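Local structure of 2-oxoadipate dioxygenase/decarboxylase (Pseudomonas putida, 6W1G) at residues A72-T77 and H210-D215; E145-I150 and D215-K220; F190-D195 and T289-E294. The protein catalyses the iron(II)-dependent conversion of 2-oxoadipate and oxygen to (R)-2-hydroxyglutarate and carbon dioxide, a step in D-lysine catabolism. All coordinates share one frame; numbering follows the deposited sequence.

Interaction 1 (A72-T77 and H210-D215)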
loop_
_atom_site.group_PDB
_atom_site.type_symbol
_atom_site.label_atom_id
_atom_site.label_comp_id
_atom_site.label_asym_id
_atom_site.label_seq_id
_atom_site.Cartn_x
_atom_site.Cartn_y
_atom_site.Cartn_z
ATOM N N ALA A 72 -1.707 5.497 5.360
ATOM C CA ALA A 72 -2.893 4.845 5.878
ATOM C C ALA A 72 -3.664 5.866 6.703
ATOM O O ALA A 72 -3.067 6.575 7.526
ATOM C CB ALA A 72 -2.501 3.668 6.781
ATOM N N ILE A 73 -4.972 5.932 6.468
ATOM C CA ILE A 73 -5.884 6.832 7.134
ATOM C C ILE A 73 -7.177 6.096 7.430
ATOM O O ILE A 73 -7.487 5.043 6.853
ATOM C CB ILE A 73 -6.206 8.059 6.260
ATOM C CG1 ILE A 73 -6.877 7.664 4.929
ATOM C CG2 ILE A 73 -4.958 8.862 6.061
ATOM C CD1 ILE A 73 -7.420 8.809 4.088
ATOM N N ARG A 74 -7.978 6.717 8.288
ATOM C CA ARG A 74 -9.295 6.216 8.685
ATOM C C ARG A 74 -10.285 7.355 8.612
ATOM O O ARG A 74 -9.989 8.444 9.101
ATOM C CB ARG A 74 -9.236 5.721 10.128
ATOM C CG ARG A 74 -8.188 4.642 10.324
ATOM C CD ARG A 74 -7.789 4.525 11.789
ATOM N NE ARG A 74 -6.955 3.363 12.027
ATOM C CZ ARG A 74 -6.326 3.125 13.166
ATOM N NH1 ARG A 74 -6.442 3.983 14.170
ATOM N NH2 ARG A 74 -5.586 2.042 13.291
ATOM N N VAL A 75 -11.444 7.107 8.008
ATOM C CA VAL A 75 -12.522 8.077 7.960
ATOM C C VAL A 75 -13.722 7.494 8.694
ATOM O O VAL A 75 -13.791 6.290 8.986
ATOM C CB VAL A 75 -12.884 8.517 6.524
ATOM C CG1 VAL A 75 -11.742 9.241 5.913
ATOM C CG2 VAL A 75 -13.313 7.335 5.668
ATOM N N GLY A 76 -14.683 8.360 9.006
ATOM C CA GLY A 76 -15.757 7.992 9.885
ATOM C C GLY A 76 -17.131 7.883 9.279
ATOM O O GLY A 76 -18.026 7.360 9.936
ATOM N N THR A 77 -17.348 8.420 8.084
ATOM C CA THR A 77 -18.677 8.427 7.498
ATOM C C THR A 77 -18.601 8.109 6.015
ATOM O O THR A 77 -17.564 8.289 5.359
ATOM C CB THR A 77 -19.390 9.794 7.623
ATOM O OG1 THR A 77 -18.784 10.707 6.700
ATOM C CG2 THR A 77 -19.376 10.328 9.040
ATOM N N HIS A 210 -13.086 0.585 21.591
ATOM C CA HIS A 210 -12.004 0.145 20.726
ATOM C C HIS A 210 -11.089 1.343 20.524
ATOM O O HIS A 210 -11.571 2.452 20.286
ATOM C CB HIS A 210 -12.556 -0.346 19.372
ATOM C CG HIS A 210 -11.667 -1.324 18.678
ATOM N ND1 HIS A 210 -10.538 -0.935 17.992
ATOM C CD2 HIS A 210 -11.726 -2.672 18.578
ATOM C CE1 HIS A 210 -9.942 -2.003 17.489
ATOM N NE2 HIS A 210 -10.634 -3.072 17.847
ATOM N N ARG A 211 -9.774 1.122 20.636
ATOM C CA ARG A 211 -8.843 2.227 20.446
ATOM C C ARG A 211 -9.076 2.909 19.111
ATOM O O ARG A 211 -8.911 4.127 18.994
ATOM C CB ARG A 211 -7.398 1.744 20.546
ATOM C CG ARG A 211 -7.019 0.675 19.540
ATOM C CD ARG A 211 -6.096 -0.386 20.160
ATOM N NE ARG A 211 -4.815 0.157 20.604
ATOM C CZ ARG A 211 -3.622 -0.190 20.119
ATOM N NH1 ARG A 211 -2.524 0.378 20.607
ATOM N NH2 ARG A 211 -3.513 -1.104 19.166
ATOM N N LEU A 212 -9.476 2.147 18.092
ATOM C CA LEU A 212 -9.697 2.723 16.773
ATOM C C LEU A 212 -10.891 3.669 16.755
ATOM O O LEU A 212 -10.880 4.674 16.040
ATOM C CB LEU A 212 -9.885 1.599 15.761
ATOM C CG LEU A 212 -9.811 2.028 14.304
ATOM C CD1 LEU A 212 -9.260 0.923 13.440
ATOM C CD2 LEU A 212 -11.199 2.452 13.841
ATOM N N ILE A 213 -11.913 3.389 17.554
ATOM C CA ILE A 213 -13.058 4.289 17.598
ATOM C C ILE A 213 -12.646 5.656 18.126
ATOM O O ILE A 213 -13.065 6.684 17.594
ATOM C CB ILE A 213 -14.194 3.644 18.414
ATOM C CG1 ILE A 213 -14.685 2.382 17.687
ATOM C CG2 ILE A 213 -15.322 4.615 18.657
ATOM C CD1 ILE A 213 -15.604 1.514 18.518
ATOM N N ALA A 214 -11.820 5.693 19.182
ATOM C CA ALA A 214 -11.344 6.978 19.678
ATOM C C ALA A 214 -10.449 7.685 18.655
ATOM O O ALA A 214 -10.566 8.900 18.454
ATOM C CB ALA A 214 -10.607 6.804 20.999
ATOM N N ASP A 215 -9.540 6.951 18.019
ATOM C CA ASP A 215 -8.644 7.556 17.047
ATOM C C ASP A 215 -9.414 8.279 15.941
ATOM O O ASP A 215 -8.964 9.324 15.457
ATOM C CB ASP A 215 -7.689 6.502 16.474
ATOM C CG ASP A 215 -6.684 7.092 15.504
ATOM O OD1 ASP A 215 -5.813 7.868 15.951
ATOM O OD2 ASP A 215 -6.779 6.796 14.297
#

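Interaction 2 (E145-I150 and D215-K220)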
loop_
_atom_site.group_PDB
_atom_site.type_symbol
_atom_site.label_atom_id
_atom_site.label_comp_id
_atom_site.label_asym_id
_atom_site.label_seq_id
_atom_site.Cartn_x
_atom_site.Cartn_y
_atom_site.Cartn_z
ATOM N N GLU A 145 -24.456 6.477 19.366
ATOM C CA GLU A 145 -25.075 7.785 19.152
ATOM C C GLU A 145 -24.074 8.915 19.336
ATOM O O GLU A 145 -24.064 9.873 18.558
ATOM C CB GLU A 145 -26.224 7.981 20.140
ATOM C CG GLU A 145 -27.334 6.949 20.064
ATOM C CD GLU A 145 -28.161 6.850 21.336
ATOM O OE1 GLU A 145 -28.064 7.749 22.200
ATOM O OE2 GLU A 145 -28.911 5.857 21.471
ATOM N N LEU A 146 -23.236 8.838 20.370
ATOM C CA LEU A 146 -22.232 9.877 20.561
ATOM C C LEU A 146 -21.309 9.937 19.353
ATOM O O LEU A 146 -21.104 11.004 18.763
ATOM C CB LEU A 146 -21.448 9.623 21.852
ATOM C CG LEU A 146 -20.219 10.499 22.088
ATOM C CD1 LEU A 146 -20.611 11.970 22.157
ATOM C CD2 LEU A 146 -19.486 10.068 23.362
ATOM N N ALA A 147 -20.760 8.790 18.956
ATOM C CA ALA A 147 -19.869 8.755 17.805
ATOM C C ALA A 147 -20.545 9.304 16.556
ATOM O O ALA A 147 -19.950 10.089 15.802
ATOM C CB ALA A 147 -19.410 7.328 17.555
ATOM N N GLN A 148 -21.785 8.871 16.297
ATOM C CA GLN A 148 -22.483 9.355 15.112
ATOM C C GLN A 148 -22.651 10.866 15.153
ATOM O O GLN A 148 -22.444 11.552 14.144
ATOM C CB GLN A 148 -23.838 8.674 14.969
ATOM C CG GLN A 148 -23.744 7.294 14.380
ATOM C CD GLN A 148 -25.105 6.704 14.089
ATOM O OE1 GLN A 148 -25.608 6.801 12.971
ATOM N NE2 GLN A 148 -25.711 6.089 15.099
ATOM N N SER A 149 -23.009 11.414 16.325
ATOM C CA SER A 149 -23.239 12.853 16.368
ATOM C C SER A 149 -21.948 13.630 16.159
ATOM O O SER A 149 -21.928 14.609 15.406
ATOM C CB SER A 149 -23.953 13.284 17.647
ATOM O OG SER A 149 -23.379 12.687 18.796
ATOM N N ILE A 150 -20.843 13.184 16.774
ATOM C CA ILE A 150 -19.582 13.897 16.615
ATOM C C ILE A 150 -19.144 13.860 15.162
ATOM O O ILE A 150 -18.742 14.879 14.582
ATOM C CB ILE A 150 -18.511 13.304 17.549
ATOM C CG1 ILE A 150 -18.874 13.640 18.991
ATOM C CG2 ILE A 150 -17.153 13.835 17.180
ATOM C CD1 ILE A 150 -18.237 12.720 20.002
ATOM N N ASP A 215 -9.540 6.951 18.019
ATOM C CA ASP A 215 -8.644 7.556 17.047
ATOM C C ASP A 215 -9.414 8.279 15.941
ATOM O O ASP A 215 -8.964 9.324 15.457
ATOM C CB ASP A 215 -7.689 6.502 16.474
ATOM C CG ASP A 215 -6.684 7.092 15.504
ATOM O OD1 ASP A 215 -5.813 7.868 15.951
ATOM O OD2 ASP A 215 -6.779 6.796 14.297
ATOM N N VAL A 216 -10.563 7.733 15.531
ATOM C CA VAL A 216 -11.383 8.346 14.488
ATOM C C VAL A 216 -12.269 9.442 15.064
ATOM O O VAL A 216 -12.289 10.581 14.593
ATOM C CB VAL A 216 -12.217 7.263 13.772
ATOM C CG1 VAL A 216 -13.197 7.891 12.779
ATOM C CG2 VAL A 216 -11.295 6.287 13.048
ATOM N N VAL A 217 -13.030 9.120 16.101
ATOM C CA VAL A 217 -14.079 10.026 16.532
ATOM C C VAL A 217 -13.517 11.215 17.299
ATOM O O VAL A 217 -14.056 12.328 17.221
ATOM C CB VAL A 217 -15.099 9.258 17.395
ATOM C CG1 VAL A 217 -16.134 10.196 17.947
ATOM C CG2 VAL A 217 -15.759 8.165 16.594
ATOM N N ALA A 218 -12.449 11.011 18.057
ATOM C CA ALA A 218 -12.006 12.045 18.979
ATOM C C ALA A 218 -11.205 13.176 18.331
ATOM O O ALA A 218 -10.958 14.180 18.988
ATOM C CB ALA A 218 -11.156 11.460 20.113
ATOM N N PHE A 219 -10.784 13.036 17.083
ATOM C CA PHE A 219 -9.900 14.005 16.451
ATOM C C PHE A 219 -10.617 14.728 15.322
ATOM O O PHE A 219 -11.671 14.291 14.829
ATOM C CB PHE A 219 -8.617 13.327 15.950
ATOM C CG PHE A 219 -7.783 12.752 17.067
ATOM C CD1 PHE A 219 -8.037 11.490 17.551
ATOM C CD2 PHE A 219 -6.781 13.499 17.663
ATOM C CE1 PHE A 219 -7.291 10.969 18.591
ATOM C CE2 PHE A 219 -6.040 12.976 18.712
ATOM C CZ PHE A 219 -6.290 11.720 19.165
ATOM N N LYS A 220 -10.026 15.842 14.924
ATOM C CA LYS A 220 -10.682 16.723 13.979
ATOM C C LYS A 220 -10.782 16.105 12.593
ATOM O O LYS A 220 -11.697 16.458 11.831
ATOM C CB LYS A 220 -9.929 18.043 13.892
ATOM C CG LYS A 220 -9.910 18.829 15.203
ATOM C CD LYS A 220 -9.336 20.233 15.011
ATOM C CE LYS A 220 -8.895 20.854 16.323
ATOM N NZ LYS A 220 -8.080 22.090 16.103
#

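Interaction 3 (F190-D195 and T289-E294). With NI (nickel (II) ion), chain B.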
loop_
_atom_site.group_PDB
_atom_site.type_symbol
_atom_site.label_atom_id
_atom_site.label_comp_id
_atom_site.label_asym_id
_atom_site.label_seq_id
_atom_site.Cartn_x
_atom_site.Cartn_y
_atom_site.Cartn_z
ATOM N N PHE A 190 -5.035 15.805 6.499
ATOM C CA PHE A 190 -4.273 14.705 7.081
ATOM C C PHE A 190 -3.283 15.136 8.143
ATOM O O PHE A 190 -2.543 14.297 8.679
ATOM C CB PHE A 190 -3.554 13.969 5.953
ATOM C CG PHE A 190 -4.495 13.582 4.837
ATOM C CD1 PHE A 190 -5.508 12.662 5.060
ATOM C CD2 PHE A 190 -4.456 14.229 3.628
ATOM C CE1 PHE A 190 -6.393 12.349 4.094
ATOM C CE2 PHE A 190 -5.361 13.898 2.623
ATOM C CZ PHE A 190 -6.335 12.956 2.863
ATOM N N ARG A 191 -3.298 16.398 8.522
ATOM C CA ARG A 191 -2.383 16.876 9.538
ATOM C C ARG A 191 -2.809 16.417 10.928
ATOM O O ARG A 191 -4.004 16.272 11.216
ATOM C CB ARG A 191 -2.395 18.392 9.532
ATOM C CG ARG A 191 -1.668 19.011 8.431
ATOM C CD ARG A 191 -1.609 20.534 8.590
ATOM N NE ARG A 191 -1.110 21.091 7.345
ATOM C CZ ARG A 191 0.174 21.178 7.044
ATOM N NH1 ARG A 191 1.075 20.765 7.913
ATOM N NH2 ARG A 191 0.555 21.678 5.884
ATOM N N TRP A 192 -1.828 16.284 11.818
ATOM C CA TRP A 192 -2.132 15.966 13.200
ATOM C C TRP A 192 -2.665 17.201 13.919
ATOM O O TRP A 192 -2.107 18.289 13.790
ATOM C CB TRP A 192 -0.839 15.525 13.902
ATOM C CG TRP A 192 -1.075 15.109 15.324
ATOM C CD1 TRP A 192 -0.961 15.885 16.444
ATOM C CD2 TRP A 192 -1.498 13.811 15.770
ATOM N NE1 TRP A 192 -1.282 15.149 17.561
ATOM C CE2 TRP A 192 -1.609 13.873 17.171
ATOM C CE3 TRP A 192 -1.785 12.609 15.121
ATOM C CZ2 TRP A 192 -2.008 12.783 17.932
ATOM C CZ3 TRP A 192 -2.168 11.506 15.892
ATOM C CH2 TRP A 192 -2.280 11.610 17.276
ATOM N N HIS A 193 -3.726 17.023 14.719
ATOM C CA HIS A 193 -4.264 18.080 15.582
ATOM C C HIS A 193 -4.399 17.536 16.995
ATOM O O HIS A 193 -5.111 16.557 17.216
ATOM C CB HIS A 193 -5.635 18.545 15.077
ATOM C CG HIS A 193 -5.613 19.086 13.686
ATOM N ND1 HIS A 193 -6.060 18.366 12.597
ATOM C CD2 HIS A 193 -5.151 20.262 13.196
ATOM C CE1 HIS A 193 -5.887 19.080 11.499
ATOM N NE2 HIS A 193 -5.334 20.230 11.833
ATOM N N GLN A 194 -3.725 18.174 17.965
ATOM C CA GLN A 194 -3.728 17.635 19.333
ATOM C C GLN A 194 -5.033 17.900 20.078
ATOM O O GLN A 194 -5.342 17.169 21.026
ATOM C CB GLN A 194 -2.529 18.128 20.140
ATOM C CG GLN A 194 -2.534 19.566 20.484
ATOM C CD GLN A 194 -1.487 19.882 21.539
ATOM O OE1 GLN A 194 -0.346 19.421 21.464
ATOM N NE2 GLN A 194 -1.882 20.643 22.548
ATOM N N ASP A 195 -5.814 18.893 19.666
ATOM C CA ASP A 195 -7.032 19.245 20.391
ATOM C C ASP A 195 -8.159 18.296 19.983
ATOM O O ASP A 195 -8.657 18.350 18.855
ATOM C CB ASP A 195 -7.403 20.705 20.134
ATOM C CG ASP A 195 -6.635 21.683 21.027
ATOM O OD1 ASP A 195 -5.386 21.617 21.091
ATOM O OD2 ASP A 195 -7.291 22.542 21.652
ATOM N N THR A 289 -1.293 9.388 23.506
ATOM C CA THR A 289 -1.617 8.372 22.519
ATOM C C THR A 289 -0.422 8.142 21.609
ATOM O O THR A 289 0.287 9.077 21.230
ATOM C CB THR A 289 -2.829 8.769 21.674
ATOM O OG1 THR A 289 -3.208 7.682 20.817
ATOM C CG2 THR A 289 -2.512 9.957 20.790
ATOM N N ALA A 290 -0.225 6.906 21.222
ATOM C CA ALA A 290 0.964 6.544 20.486
ATOM C C ALA A 290 0.720 6.659 18.997
ATOM O O ALA A 290 -0.370 6.340 18.504
ATOM C CB ALA A 290 1.382 5.114 20.831
ATOM N N ARG A 291 1.742 7.140 18.291
ATOM C CA ARG A 291 1.798 7.084 16.837
ATOM C C ARG A 291 2.764 5.985 16.467
ATOM O O ARG A 291 3.879 5.924 17.022
ATOM C CB ARG A 291 2.266 8.400 16.224
ATOM C CG ARG A 291 1.342 9.554 16.601
ATOM C CD ARG A 291 1.612 10.797 15.738
ATOM N NE ARG A 291 1.036 10.625 14.416
ATOM C CZ ARG A 291 0.977 11.596 13.503
ATOM N NH1 ARG A 291 1.577 12.766 13.721
ATOM N NH2 ARG A 291 0.391 11.341 12.332
ATOM N N PHE A 292 2.336 5.085 15.595
ATOM C CA PHE A 292 3.141 3.949 15.197
ATOM C C PHE A 292 3.581 4.083 13.759
ATOM O O PHE A 292 2.868 4.605 12.909
ATOM C CB PHE A 292 2.355 2.677 15.326
ATOM C CG PHE A 292 1.993 2.342 16.733
ATOM C CD1 PHE A 292 2.869 1.641 17.542
ATOM C CD2 PHE A 292 0.780 2.754 17.277
ATOM C CE1 PHE A 292 2.531 1.343 18.863
ATOM C CE2 PHE A 292 0.451 2.433 18.581
ATOM C CZ PHE A 292 1.327 1.747 19.372
ATOM N N GLY A 293 4.765 3.576 13.475
ATOM C CA GLY A 293 5.313 3.547 12.138
ATOM C C GLY A 293 5.341 2.131 11.599
ATOM O O GLY A 293 5.020 1.140 12.252
ATOM N N GLU A 294 5.683 2.064 10.308
ATOM C CA GLU A 294 5.707 0.808 9.567
ATOM C C GLU A 294 6.801 0.849 8.521
ATOM O O GLU A 294 7.191 1.923 8.013
ATOM C CB GLU A 294 4.336 0.595 8.916
ATOM C CG GLU A 294 4.160 -0.687 8.132
ATOM C CD GLU A 294 2.740 -0.795 7.641
ATOM O OE1 GLU A 294 2.382 -0.157 6.631
ATOM O OE2 GLU A 294 1.938 -1.501 8.289
HETATM NI NI NI B . 0.410 0.173 6.102
HETATM O O HOH W 1 -0.636 13.399 10.382
HETATM O O HOH W 2 -0.448 -1.367 7.549
HETATM O O HOH W 3 -1.700 0.286 5.683
HETATM O O HOH W 4 0.118 -1.553 5.053
#

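Interaction 1 (A72-T77 and H210-D215)
R74 NH1 and D215 OD2 meet at 2.8 Å in a salt bridge that joins a strand to a helix through side chains alone. The pairing is skewed: the N-H...O angle is 137°, and the guanidinium and carboxylate planes stand 88° apart. NH1 comes to OD2 from above the carboxylate plane, and one nitrogen makes the link instead of a bidentate pair. The second carboxylate oxygen, D215 OD1, is hydrogen-bonded to NE2 of H223, and this double hold is likely to restrict rotation of the aspartate. The arginine chain runs extended from CG to NE and so spans a gap in which the R74 and D215 CA atoms are 8.5 Å apart. L212 brings an apolar surface to the same group; its CG points opposite the backbone N (chi1 -167°), and its CD1 rests over one guanidinium face, 3.6 Å from R74 NE. R74 binds 2-oxoadipate and is thought to matter for substrate specificity; D215 and L212, touching this residue, probably help to position it as a second shell. The R74 side chain comes within about 10 Å of the bound nickel, nearest atoms counted. H210 caps helix 211-217, its ring ND1 accepting from L212 N. Strand 69-75 runs between strands 127-133 and 226-229 of the mixed sheet, while the helix packs through L212 and I213 on L133 of strand 127-133 and through A214 on helix 200-209.

Interaction 2 (E145-I150 and D215-K220)
A chi1 of 175° in V217 swings CG1 opposite the backbone N and leaves CG2 beside it, and the two methyls part to meet different residues of helix 141-153. CG2 takes A147, whose CB lies 3.9 Å away. CG1 takes I150, where a chi1 of -69° sets CG2 opposite the backbone N and CG1 beside it. V217 CG1 consequently touches CB, CG2 and CD1 of I150 at nearly equal range, 3.9 Å in the case of CG2. The two branched side chains cross at about a right angle. A147 and I150 are three positions apart on one helix face, and the valine packs against both; the small alanine permits a close approach, with the A147 and V217 CA atoms 6.1 Å apart. This is helix-to-helix packing: helix 141-153 lies against the C-terminal part of helix 211-217, whose residues L212 and D215 meet R74 on strand 69-75 of the mixed sheet. The three touching residues are buried, and no hydrogen bond crosses between the two segments. L206 of helix 200-209 also packs on V217, while T197 and V198, in the loop before that helix, touch the I150 side chain. T197 OG1 lies within weak hydrogen-bonding range of both V217 O and A218 O. The backbone takes part as well: V217 O lies 3.4 Å from the I150 CG2 methyl, a van der Waals contact.

Interaction 3 (F190-D195 and T289-E294)
W192 and R291 meet face to face, the indole and guanidinium planes inclined by 28°. The six-membered half of the indole carries the contact, with W192 CE3 over the centre of the guanidinium, 3.4 Å from R291 CZ. The bend at chi3 (77°) lays the guanidinium over the ring, while CD, before the bend, makes a CH-pi contact 4.1 Å from the centroid of the W192 six-membered ring. At the rim, T289 CG2 lies in the indole plane, 3.9 Å from W192 CH2. Polar links use the arginine nitrogens. One water accepts from R291 NH2 at 3.0 Å and donates to F190 O at 2.7 Å, bridging loop and strand; NH2 also bonds to I224 O, and NH1 forms a salt bridge with E27. A leucine in place of R291 would probably strip the indole face of its packed guanidinium, leave E27 without its charged mate and deprive I224 O and the bridging water of their N-H donors. Strand 288-298, paired antiparallel with strand 264-275, carries both this arginine and a metal ligand. Metal coordination comes from E294, whose OE1 is 2.1 Å from the nickel. With H70 and H226 it makes a facial triad of two histidines and a carboxylate, the site that binds iron(II) in this enzyme. Three waters fill the other face. E294 OE1 is also hydrogen-bonded to T228 OG1.

How the interactions relate
Interactions 1 and 2 share D215 and helix 211-217 but use it differently. In interaction 2 the helix presents hydrocarbon to another helix in a fully buried contact; in interaction 1 it presents a carboxylate and a leucine to a substrate-binding arginine, and the contact is only partly buried. Interaction 3, also partly buried, again sets an arginine guanidinium against a neighbour's side chain, there an aromatic face in place of a leucine methyl, on a strand that continues to the metal. H223 connects all three neighbourhoods: it bonds to D215, meets F219 edge-to-face and stacks on W192. V216 packs on R74, joining interactions 1 and 2 directly.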